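Local structure of extracellular matrix-binding protein ebh (Staphylococcus aureus subsp. aureus, 4KJM) at residues Ser15-Ser20 and Asn32-Ala37; Gln21-Leu24 and Lys30-Ala33; Asn80-Ala85 and Asn108-Val113; Thr87-Ala92 and Lys98-Leu103; Lys104-Gly109 and Gln117-Asn122. The protein is a cell-surface adhesin-like protein that probably helps the bacterium attach to host extracellular matrix. All blocks are in the same frame, centred on the assembly; numbering follows the deposited sequence.

In the fold
The five contacts form two groups along an elongated, all-helical chain. Contacts 1 and 2 belong to the FIVAR domain and come first in sequence; their centres are 6 Å apart, and both end on helix 28-44. Contacts 3, 4 and 5 belong to the GA module and tie together helices 74-90, 97-108 and 113-127; contact 4 brackets the turn between the first two of these, while contacts 3 and 5 have centres 6 Å apart and share N108 and G109. Contacts 2 and 3, with centres 17 Å apart, meet where Q21 and L24 pack on Q111 and R112, so the two modules abut directly. Contacts 1 and 4 are the farthest pair, 35 Å between centres.

Contact 1: residues Ser15-Ser20 and Asn32-Ala37; sequences SGTLAS and NAYNQA
The Y34 ring receives L18 at its edge, with CD2 near the ring plane and 3.8 Å from CE2, while T17 approaches the same ring obliquely near the hydroxyl end. T17 CG2 lies 3.6 Å from Y34 CZ, and Y34 OH is met by T17 CB at 3.4 Å and by T17 OG1 at 3.5 Å. With CG anti to its backbone N (chi1 175°), Y34 reaches from helix 28-44 toward helix 14-18. The flat amide of N35 lies next along: its OD1 touches the same L18 methyl, CD2, at 3.6 Å. One methyl thus touches both the ring edge and the amide oxygen. Behind it, T17 O is gripped twice by S20, through the backbone N and through OG at 2.7 Å, the latter arriving on a lone pair in the carbonyl plane. Outside the two segments, Y34 also packs on A68 and K69 of helix 55-71, which places the ring among three helices of the FIVAR domain. No hydrogen bond crosses between the segments, so van der Waals contact holds them here, while T17 OG1 is spent on D13 O and S20 OG on T17 O and on capping helix 21-24.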
# COMPACT_ATOMS: atom_id res chain seq x y z
N SER A 15 -1.94 3.51 9.87
CA SER A 15 -0.92 4.53 9.95
C SER A 15 0.06 4.53 8.72
O SER A 15 0.48 5.61 8.26
CB SER A 15 -0.24 4.49 11.34
OG SER A 15 0.51 3.33 11.51
N GLY A 16 0.41 3.35 8.19
CA GLY A 16 1.27 3.28 7.04
C GLY A 16 0.52 3.80 5.77
O GLY A 16 1.09 4.48 4.89
N THR A 17 -0.77 3.54 5.72
CA THR A 17 -1.57 4.06 4.63
C THR A 17 -1.61 5.57 4.67
O THR A 17 -1.41 6.24 3.63
CB THR A 17 -3.00 3.45 4.62
OG1 THR A 17 -2.92 2.03 4.50
CG2 THR A 17 -3.79 4.02 3.47
N LEU A 18 -1.83 6.13 5.85
CA LEU A 18 -2.03 7.53 5.98
C LEU A 18 -0.72 8.27 5.67
O LEU A 18 -0.73 9.46 5.42
CB LEU A 18 -2.49 7.89 7.38
CG LEU A 18 -3.91 7.49 7.79
CD1 LEU A 18 -4.33 7.95 9.21
CD2 LEU A 18 -4.88 7.92 6.75
N ALA A 19 0.42 7.60 5.81
CA ALA A 19 1.70 8.22 5.49
C ALA A 19 2.12 8.00 4.01
O ALA A 19 3.16 8.48 3.59
CB ALA A 19 2.73 7.61 6.38
N SER A 20 1.36 7.25 3.24
CA SER A 20 1.70 6.91 1.88
C SER A 20 1.29 8.08 0.93
O SER A 20 0.30 8.80 1.12
CB SER A 20 1.03 5.59 1.45
OG SER A 20 -0.39 5.77 1.20
N ASN A 32 -11.19 11.38 2.89
CA ASN A 32 -12.22 11.39 3.92
C ASN A 32 -12.95 10.06 4.03
O ASN A 32 -13.20 9.55 5.13
CB ASN A 32 -13.26 12.51 3.69
CG ASN A 32 -12.66 13.88 3.83
OD1 ASN A 32 -11.57 14.05 4.35
ND2 ASN A 32 -13.37 14.86 3.32
N ALA A 33 -13.28 9.47 2.90
CA ALA A 33 -13.96 8.15 2.87
C ALA A 33 -13.09 7.05 3.56
O ALA A 33 -13.62 6.21 4.28
CB ALA A 33 -14.29 7.77 1.43
N TYR A 34 -11.78 7.07 3.35
CA TYR A 34 -10.89 6.08 4.00
C TYR A 34 -10.87 6.35 5.51
O TYR A 34 -11.05 5.41 6.32
CB TYR A 34 -9.49 6.11 3.39
CG TYR A 34 -8.54 5.20 4.11
CD1 TYR A 34 -8.64 3.80 3.95
CD2 TYR A 34 -7.55 5.69 4.94
CE1 TYR A 34 -7.76 2.94 4.60
CE2 TYR A 34 -6.72 4.82 5.66
CZ TYR A 34 -6.77 3.47 5.42
OH TYR A 34 -5.96 2.60 6.16
N ASN A 35 -10.67 7.60 5.90
CA ASN A 35 -10.68 7.92 7.33
C ASN A 35 -11.98 7.53 8.01
O ASN A 35 -11.97 6.96 9.08
CB ASN A 35 -10.49 9.43 7.56
CG ASN A 35 -9.07 9.89 7.27
OD1 ASN A 35 -8.14 9.22 7.63
ND2 ASN A 35 -8.93 11.06 6.67
N GLN A 36 -13.09 7.83 7.39
CA GLN A 36 -14.40 7.51 7.99
C GLN A 36 -14.61 5.99 8.13
O GLN A 36 -15.08 5.51 9.15
CB GLN A 36 -15.48 8.17 7.13
CG GLN A 36 -15.39 9.68 7.29
CD GLN A 36 -16.21 10.48 6.28
OE1 GLN A 36 -15.93 11.66 5.99
NE2 GLN A 36 -17.26 9.86 5.76
N ALA A 37 -14.17 5.22 7.11
CA ALA A 37 -14.28 3.73 7.13
C ALA A 37 -13.42 3.14 8.26
O ALA A 37 -13.85 2.20 8.96
CB ALA A 37 -13.85 3.12 5.79

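Contact 2: residues Gln21-Leu24 and Lys30-Ala33; sequences QNFL and KRNA
F23 and R31 bring the backbones of the short helix 21-24 and of helix 28-44 to a CA-to-CA distance of 6.4 Å, the closest between these segments. The aliphatic part of R31 does most of the touching. Its CG stands over one face of the F23 ring, offset toward the rim and 4.0 Å from the centroid, in a CH-pi contact 19° off the ring normal. R31 CB is 3.7 Å from both CE1 and CZ of F23, so the ring rests on the root of the arginine, and the two side chains run at about a right angle to each other. Farther out, R31 bends at chi3 (-51°), and its CD comes to 3.1 Å from F23 O, a close carbon-to-oxygen approach beside the ring contact. The guanidinium stands steeply to the ring, with their planes 74° apart, so the charged group does not stack on F23. Its NH1 lies 3.7 Å from L24 O, too far for a bond, and makes a weak hydrogen bond to A26 O, in the turn that joins the two helices. The arginine thus follows the chain reversal along the carbonyls of F23, L24 and A26, which would be expected to favour its positive charge. Around this corner, F23 N bonds to S20 OG, and the F23 ring also packs on L72; L24 touches R112, while Q21 reaches T75 and L78 of helix 74-90. Helix 21-24 thereby lies between helix 28-44 and helix 74-90.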
# COMPACT_ATOMS: atom_id res chain seq x y z
N GLN A 21 2.06 8.25 -0.15
CA GLN A 21 1.77 9.27 -1.15
C GLN A 21 0.42 8.99 -1.78
O GLN A 21 -0.35 9.89 -2.15
CB GLN A 21 2.90 9.26 -2.21
CG GLN A 21 2.79 10.27 -3.35
CD GLN A 21 1.79 9.86 -4.40
OE1 GLN A 21 1.67 8.68 -4.75
NE2 GLN A 21 1.14 10.84 -4.99
N ASN A 22 0.08 7.71 -1.91
CA ASN A 22 -1.18 7.35 -2.55
C ASN A 22 -2.38 7.84 -1.78
O ASN A 22 -3.41 8.19 -2.35
CB ASN A 22 -1.23 5.82 -2.77
CG ASN A 22 -2.48 5.40 -3.54
OD1 ASN A 22 -2.70 5.85 -4.68
ND2 ASN A 22 -3.22 4.43 -2.97
N PHE A 23 -2.25 7.91 -0.47
CA PHE A 23 -3.30 8.56 0.38
C PHE A 23 -3.19 10.08 0.36
O PHE A 23 -4.18 10.79 0.14
CB PHE A 23 -3.19 8.07 1.80
CG PHE A 23 -4.12 8.79 2.73
CD1 PHE A 23 -5.45 8.41 2.83
CD2 PHE A 23 -3.67 9.86 3.46
CE1 PHE A 23 -6.28 9.12 3.68
CE2 PHE A 23 -4.51 10.61 4.26
CZ PHE A 23 -5.82 10.21 4.38
N LEU A 24 -1.99 10.56 0.64
CA LEU A 24 -1.76 11.98 0.88
C LEU A 24 -2.20 12.83 -0.33
O LEU A 24 -2.75 13.87 -0.15
CB LEU A 24 -0.30 12.26 1.28
CG LEU A 24 0.26 11.72 2.63
CD1 LEU A 24 1.78 11.84 2.69
CD2 LEU A 24 -0.39 12.49 3.71
N LYS A 30 -11.87 11.18 -1.19
CA LYS A 30 -11.43 9.79 -1.06
C LYS A 30 -10.63 9.64 0.25
O LYS A 30 -10.69 8.60 0.91
CB LYS A 30 -10.63 9.36 -2.33
CG LYS A 30 -11.47 9.29 -3.60
CD LYS A 30 -10.63 9.04 -4.82
CE LYS A 30 -11.47 8.66 -6.05
NZ LYS A 30 -12.22 9.84 -6.46
N ARG A 31 -9.85 10.66 0.62
CA ARG A 31 -9.16 10.61 1.89
C ARG A 31 -10.17 10.56 3.01
O ARG A 31 -10.05 9.75 3.97
CB ARG A 31 -8.21 11.82 2.09
CG ARG A 31 -7.10 11.87 1.08
CD ARG A 31 -6.04 12.88 1.43
NE ARG A 31 -6.51 14.20 1.74
CZ ARG A 31 -6.54 15.24 0.89
NH1 ARG A 31 -6.20 15.11 -0.37
NH2 ARG A 31 -6.93 16.42 1.31
N ASN A 32 -11.19 11.38 2.89
CA ASN A 32 -12.22 11.39 3.92
C ASN A 32 -12.95 10.06 4.03
O ASN A 32 -13.20 9.55 5.13
CB ASN A 32 -13.26 12.51 3.69
CG ASN A 32 -12.66 13.88 3.83
OD1 ASN A 32 -11.57 14.05 4.35
ND2 ASN A 32 -13.37 14.86 3.32
N ALA A 33 -13.28 9.47 2.90
CA ALA A 33 -13.96 8.15 2.87
C ALA A 33 -13.09 7.05 3.56
O ALA A 33 -13.62 6.21 4.28
CB ALA A 33 -14.29 7.77 1.43

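Contact 3: residues Asn80-Ala85 and Asn108-Val113; sequences NAKQAA and NGAQRV
In the GA module, the loop between helices 97-108 and 113-127 lies against helix 74-90, where K82 hydrogen-bonds to it. The lysine chain is extended beyond CG (chi3 180°), carrying NZ to N108 O, the carbonyl at the end of helix 97-108, in a 2.8 Å hydrogen bond. The ammonium approaches from above that carbonyl, 48° out of its plane, not along a lone pair. A water bridges onward: it accepts from K82 NZ at 3.0 Å and donates to A110 O at 2.6 Å, while K82 CE itself lies 3.1 Å from A110 O. One side chain thus reaches the carbonyl of N108 directly and that of A110 through water. Such GA modules are three-helix bundles, and this loop is the second of the two turns that link their helices. K82 NZ is also hydrogen-bonded to T9 OG1 and G5 O of the second subunit, so the same ammonium takes part in the interface between chains. Next to K82, A81 CB meets V113 CG1 at 4.1 Å, an apolar touch where helix 113-127 begins. D25 approaches the same region from the FIVAR side: it accepts from V113 N and makes a salt bridge to R112 NH2.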
# COMPACT_ATOMS: atom_id res chain seq x y z
N ASN A 80 -0.79 12.00 -13.43
CA ASN A 80 -1.52 13.00 -14.20
C ASN A 80 -0.88 14.38 -14.12
O ASN A 80 -0.79 15.10 -15.11
CB ASN A 80 -2.97 13.09 -13.73
CG ASN A 80 -3.81 11.89 -14.15
OD1 ASN A 80 -3.38 11.09 -14.95
ND2 ASN A 80 -4.99 11.76 -13.54
N ALA A 81 -0.47 14.75 -12.92
CA ALA A 81 0.27 16.00 -12.71
C ALA A 81 1.60 16.11 -13.42
O ALA A 81 1.91 17.16 -13.99
CB ALA A 81 0.47 16.25 -11.22
N LYS A 82 2.36 15.02 -13.45
CA LYS A 82 3.57 14.93 -14.23
C LYS A 82 3.29 15.16 -15.76
O LYS A 82 3.98 15.94 -16.39
CB LYS A 82 4.22 13.57 -14.02
CG LYS A 82 4.83 13.38 -12.63
CD LYS A 82 5.55 12.05 -12.55
CE LYS A 82 6.20 11.77 -11.19
NZ LYS A 82 7.13 10.58 -11.22
N GLN A 83 2.28 14.47 -16.32
CA GLN A 83 1.97 14.56 -17.74
C GLN A 83 1.49 15.96 -18.09
O GLN A 83 1.86 16.51 -19.11
CB GLN A 83 0.92 13.55 -18.16
CG GLN A 83 0.57 13.65 -19.66
CD GLN A 83 1.79 13.49 -20.60
OE1 GLN A 83 2.25 12.36 -20.84
NE2 GLN A 83 2.33 14.62 -21.10
N ALA A 84 0.69 16.56 -17.21
CA ALA A 84 0.28 17.95 -17.42
C ALA A 84 1.48 18.90 -17.46
O ALA A 84 1.50 19.87 -18.27
CB ALA A 84 -0.75 18.38 -16.39
N ALA A 85 2.45 18.72 -16.57
CA ALA A 85 3.64 19.57 -16.55
C ALA A 85 4.43 19.39 -17.83
O ALA A 85 4.89 20.36 -18.45
CB ALA A 85 4.52 19.25 -15.32
N ASN A 108 9.36 14.74 -14.06
CA ASN A 108 9.39 13.28 -13.99
C ASN A 108 9.83 12.71 -12.66
O ASN A 108 9.49 11.56 -12.32
CB ASN A 108 10.26 12.76 -15.10
CG ASN A 108 9.51 12.75 -16.42
OD1 ASN A 108 8.30 12.66 -16.46
ND2 ASN A 108 10.25 12.80 -17.48
N GLY A 109 10.65 13.51 -11.97
CA GLY A 109 11.17 13.19 -10.65
C GLY A 109 10.29 13.63 -9.52
O GLY A 109 10.62 13.31 -8.38
N ALA A 110 9.15 14.29 -9.81
CA ALA A 110 8.29 14.86 -8.75
C ALA A 110 7.80 13.70 -7.88
O ALA A 110 7.32 12.66 -8.40
CB ALA A 110 7.10 15.58 -9.33
N GLN A 111 7.98 13.83 -6.58
CA GLN A 111 7.53 12.80 -5.65
C GLN A 111 6.11 13.02 -5.11
O GLN A 111 5.53 12.14 -4.42
CB GLN A 111 8.55 12.72 -4.48
CG GLN A 111 10.00 12.63 -4.91
CD GLN A 111 10.72 13.99 -5.05
OE1 GLN A 111 10.11 15.05 -5.30
NE2 GLN A 111 12.09 13.95 -4.91
N ARG A 112 5.64 14.26 -5.26
CA ARG A 112 4.31 14.69 -4.80
C ARG A 112 3.64 15.47 -5.87
O ARG A 112 4.31 16.11 -6.71
CB ARG A 112 4.36 15.55 -3.51
CG ARG A 112 4.83 14.88 -2.22
CD ARG A 112 4.00 13.68 -1.76
NE ARG A 112 2.66 14.15 -1.44
CZ ARG A 112 2.28 14.70 -0.31
NH1 ARG A 112 3.14 14.85 0.69
NH2 ARG A 112 1.03 15.18 -0.21
N VAL A 113 2.31 15.45 -5.88
CA VAL A 113 1.53 16.22 -6.87
C VAL A 113 1.95 17.74 -6.88
O VAL A 113 2.16 18.34 -7.95
CB VAL A 113 0.03 16.08 -6.66
CG1 VAL A 113 -0.77 17.16 -7.41
CG2 VAL A 113 -0.47 14.71 -7.03
O HOH W 1 7.92 10.09 -8.38

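Contact 4: residues Thr87-Ala92 and Lys98-Leu103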
# COMPACT_ATOMS: atom_id res chain seq x y z
N THR A 87 3.42 18.29 -20.81
CA THR A 87 2.68 18.87 -21.90
C THR A 87 2.89 20.36 -21.92
O THR A 87 3.17 20.94 -22.98
CB THR A 87 1.18 18.54 -21.77
OG1 THR A 87 1.03 17.14 -21.90
CG2 THR A 87 0.38 19.21 -22.85
N ALA A 88 2.77 21.02 -20.77
CA ALA A 88 3.04 22.48 -20.73
C ALA A 88 4.47 22.83 -21.18
O ALA A 88 4.73 23.84 -21.90
CB ALA A 88 2.77 23.02 -19.34
N ILE A 89 5.43 22.04 -20.71
CA ILE A 89 6.81 22.31 -21.03
C ILE A 89 6.97 22.15 -22.55
O ILE A 89 7.58 22.98 -23.22
CB ILE A 89 7.73 21.36 -20.28
CG1 ILE A 89 7.74 21.72 -18.77
CG2 ILE A 89 9.14 21.39 -20.84
CD1 ILE A 89 8.11 20.53 -17.90
N ASN A 90 6.38 21.09 -23.08
CA ASN A 90 6.43 20.92 -24.55
C ASN A 90 5.79 22.03 -25.36
O ASN A 90 6.29 22.38 -26.40
CB ASN A 90 5.89 19.57 -24.94
CG ASN A 90 6.87 18.48 -24.63
OD1 ASN A 90 8.07 18.73 -24.59
ND2 ASN A 90 6.38 17.30 -24.37
N GLY A 91 4.70 22.60 -24.86
CA GLY A 91 4.04 23.70 -25.55
C GLY A 91 4.62 25.06 -25.24
O GLY A 91 4.11 26.05 -25.71
N ALA A 92 5.70 25.12 -24.48
CA ALA A 92 6.33 26.39 -24.15
C ALA A 92 7.36 26.79 -25.23
O ALA A 92 8.58 26.53 -25.11
CB ALA A 92 6.98 26.31 -22.77
N LYS A 98 17.58 23.10 -23.60
CA LYS A 98 18.22 22.92 -22.29
C LYS A 98 17.25 23.18 -21.12
O LYS A 98 17.15 22.37 -20.19
CB LYS A 98 19.38 23.90 -22.20
CG LYS A 98 20.41 23.56 -21.15
CD LYS A 98 21.30 24.77 -20.86
CE LYS A 98 22.31 24.50 -19.75
NZ LYS A 98 23.41 25.49 -19.74
N GLN A 99 16.52 24.27 -21.20
CA GLN A 99 15.50 24.58 -20.21
C GLN A 99 14.38 23.54 -20.19
O GLN A 99 13.98 23.09 -19.12
CB GLN A 99 14.89 25.96 -20.46
CG GLN A 99 15.87 27.09 -20.30
CD GLN A 99 15.45 28.38 -20.94
OE1 GLN A 99 14.82 28.41 -22.01
NE2 GLN A 99 15.80 29.50 -20.27
N LYS A 100 13.86 23.19 -21.35
CA LYS A 100 12.84 22.16 -21.42
C LYS A 100 13.29 20.84 -20.78
O LYS A 100 12.58 20.26 -19.97
CB LYS A 100 12.40 21.92 -22.87
CG LYS A 100 11.53 22.99 -23.47
CD LYS A 100 11.27 22.65 -24.95
CE LYS A 100 10.65 23.80 -25.72
NZ LYS A 100 9.18 23.71 -25.79
N ASP A 101 14.49 20.39 -21.13
CA ASP A 101 15.07 19.18 -20.56
C ASP A 101 15.17 19.24 -19.04
O ASP A 101 14.84 18.29 -18.33
CB ASP A 101 16.46 18.95 -21.16
CG ASP A 101 16.41 18.44 -22.58
OD1 ASP A 101 15.29 18.05 -23.01
OD2 ASP A 101 17.46 18.44 -23.30
N ALA A 102 15.57 20.38 -18.51
CA ALA A 102 15.75 20.49 -17.06
C ALA A 102 14.41 20.43 -16.35
O ALA A 102 14.28 19.77 -15.31
CB ALA A 102 16.47 21.79 -16.71
N LEU A 103 13.43 21.15 -16.91
CA LEU A 103 12.07 21.17 -16.35
C LEU A 103 11.40 19.81 -16.46
O LEU A 103 10.68 19.41 -15.57
CB LEU A 103 11.25 22.28 -17.01
CG LEU A 103 11.66 23.67 -16.49
CD1 LEU A 103 11.18 24.73 -17.48
CD2 LEU A 103 11.08 23.94 -15.11
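K100 bends at its last torsion (chi4 -95°), after an otherwise extended chain, and this turns NZ back toward the C-terminal end of helix 74-90. There it donates to I89 O at 3.1 Å and to A92 O at 3.0 Å, while N90 O lies 3.2 Å from the same K100 NZ. The two bonds differ in approach: NZ lies in the plane of the I89 carbonyl but stands 66° above that of A92. I89 O is shared, since A92 N also bonds to it at 3.1 Å within the turn. At this helix end the lysine adds a donor to I89 O, and its charge would probably suit the partial negative end of the helix. Beneath this polar corner, I89 divides its branches between two residues of the facing helix. Its CG2, anti to the backbone N, lies against K100 CB at 3.9 Å; with chi2 at 155°, CD1 reaches past it to L103 CB at 3.7 Å. Nearby, N90 OD1 accepts from K104 NZ, a second lysine link between these helices, and A123 of helix 113-127 packs on both I89 and L103. The arrangement is the connection between the first two helices of a three-helix bundle such as the GA module: apolar residues face the core, and a lysine hydrogen-bonds to carbonyls at the end of the first.

Contact 5: residues Lys104-Gly109 and Gln117-Asn122; sequences KAQANG and QDVQHN. With ZN (zinc ion), chain I; ZN (zinc ion), chain G; ZN (zinc ion), chain H.
V119 points its two methyls at successive residues of helix 97-108. CG2 presses on Q106 CB at 3.5 Å, and CG1 meets A107 CB at 4.0 Å. The valine holds CG1 anti to its backbone N (chi1 171°), which splits the pair over the A107 backbone, whose N is 4.0 Å from V119 CG2. Q106 extends beyond CG, its chain slanting across the valine, and its OE1 comes within 3.8 Å of V119 CG2, so the amide end borders the apolar patch. No hydrogen bond joins the two segments; the closest CA atoms, of A107 and V119, are 6.0 Å apart, a spacing allowed by the small alanine. A107 also packs on A85 and I86 of helix 74-90, so all three helices meet here. Away from this contact, D118 and H121 bind metal. D118 OD1 binds one zinc ion at 2.3 Å together with three waters, one of which donates to D118 OD2, itself 2.7 Å from the zinc. H121 bridges two others, ND1 binding one at 2.3 Å and NE2 the second, which also holds two waters; each has further ligands from outside these segments, and E125, one turn further on, belongs to a zinc site with H121. V119 and A107 are the apolar pairing of neighbouring helices expected in a three-helix bundle such as the GA module; the zinc ions sit on another side of helix 113-127.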
# COMPACT_ATOMS: atom_id res chain seq x y z
N LYS A 104 11.71 19.06 -17.52
CA LYS A 104 11.13 17.71 -17.71
C LYS A 104 11.67 16.76 -16.66
O LYS A 104 10.94 15.92 -16.11
CB LYS A 104 11.45 17.11 -19.13
CG LYS A 104 10.58 17.70 -20.22
CD LYS A 104 10.74 16.97 -21.57
CE LYS A 104 9.99 17.72 -22.65
NZ LYS A 104 10.11 17.08 -23.99
N ALA A 105 12.98 16.86 -16.41
CA ALA A 105 13.61 16.10 -15.37
C ALA A 105 12.97 16.37 -13.98
O ALA A 105 12.70 15.45 -13.23
CB ALA A 105 15.09 16.39 -15.35
N GLN A 106 12.69 17.63 -13.68
CA GLN A 106 11.97 17.99 -12.44
C GLN A 106 10.58 17.40 -12.38
O GLN A 106 10.23 16.83 -11.36
CB GLN A 106 11.87 19.50 -12.29
CG GLN A 106 13.22 20.15 -12.11
CD GLN A 106 13.09 21.68 -12.09
OE1 GLN A 106 12.11 22.18 -11.59
NE2 GLN A 106 14.06 22.38 -12.59
N ALA A 107 9.81 17.46 -13.48
CA ALA A 107 8.46 16.93 -13.49
C ALA A 107 8.51 15.41 -13.32
O ALA A 107 7.80 14.86 -12.52
CB ALA A 107 7.76 17.30 -14.78
N ASN A 108 9.36 14.74 -14.06
CA ASN A 108 9.39 13.28 -13.99
C ASN A 108 9.83 12.71 -12.66
O ASN A 108 9.49 11.56 -12.32
CB ASN A 108 10.26 12.76 -15.10
CG ASN A 108 9.51 12.75 -16.42
OD1 ASN A 108 8.30 12.66 -16.46
ND2 ASN A 108 10.25 12.80 -17.48
N GLY A 109 10.65 13.51 -11.97
CA GLY A 109 11.17 13.19 -10.65
C GLY A 109 10.29 13.63 -9.52
O GLY A 109 10.62 13.31 -8.38
N GLN A 117 3.10 20.22 -10.06
CA GLN A 117 2.36 21.44 -10.29
C GLN A 117 3.24 22.66 -10.23
O GLN A 117 3.04 23.64 -11.02
CB GLN A 117 1.18 21.56 -9.32
CG GLN A 117 0.14 20.43 -9.57
CD GLN A 117 -1.11 20.53 -8.71
OE1 GLN A 117 -1.06 20.97 -7.58
NE2 GLN A 117 -2.20 20.03 -9.21
N ASP A 118 4.18 22.67 -9.27
CA ASP A 118 5.19 23.76 -9.18
C ASP A 118 6.03 23.82 -10.45
O ASP A 118 6.35 24.89 -10.99
CB ASP A 118 6.10 23.58 -7.97
CG ASP A 118 5.40 23.86 -6.66
OD1 ASP A 118 4.34 24.45 -6.73
OD2 ASP A 118 5.91 23.52 -5.56
N VAL A 119 6.44 22.65 -10.93
CA VAL A 119 7.20 22.64 -12.20
C VAL A 119 6.39 23.24 -13.35
O VAL A 119 6.90 24.07 -14.13
CB VAL A 119 7.66 21.23 -12.55
CG1 VAL A 119 8.25 21.23 -13.97
CG2 VAL A 119 8.64 20.70 -11.49
N GLN A 120 5.14 22.81 -13.52
CA GLN A 120 4.30 23.39 -14.54
C GLN A 120 4.23 24.92 -14.42
O GLN A 120 4.35 25.64 -15.40
CB GLN A 120 2.90 22.82 -14.45
CG GLN A 120 2.02 23.38 -15.56
CD GLN A 120 0.72 22.63 -15.70
OE1 GLN A 120 0.57 21.53 -15.21
NE2 GLN A 120 -0.19 23.22 -16.41
N HIS A 121 3.98 25.40 -13.22
CA HIS A 121 3.90 26.86 -13.00
C HIS A 121 5.22 27.57 -13.35
O HIS A 121 5.22 28.58 -14.05
CB HIS A 121 3.52 27.14 -11.55
CG HIS A 121 3.57 28.58 -11.21
ND1 HIS A 121 2.49 29.42 -11.37
CD2 HIS A 121 4.58 29.36 -10.75
CE1 HIS A 121 2.83 30.64 -11.02
NE2 HIS A 121 4.09 30.63 -10.67
N ASN A 122 6.33 27.00 -12.87
CA ASN A 122 7.66 27.56 -13.17
C ASN A 122 8.01 27.58 -14.68
O ASN A 122 8.56 28.58 -15.18
CB ASN A 122 8.73 26.85 -12.35
CG ASN A 122 8.54 27.09 -10.85
OD1 ASN A 122 7.81 28.02 -10.44
ND2 ASN A 122 9.12 26.25 -10.05
ZN ZN I . 0.79 28.82 -12.78
ZN ZN G . 3.67 24.71 -4.51
ZN ZN H . 5.04 32.76 -10.39
O HOH W 2 4.68 23.46 -3.34
O HOH W 3 1.72 24.16 -4.53
O HOH W 4 3.91 26.32 -3.31
O HOH W 5 6.91 32.62 -9.68
O HOH W 6 3.90 33.78 -9.10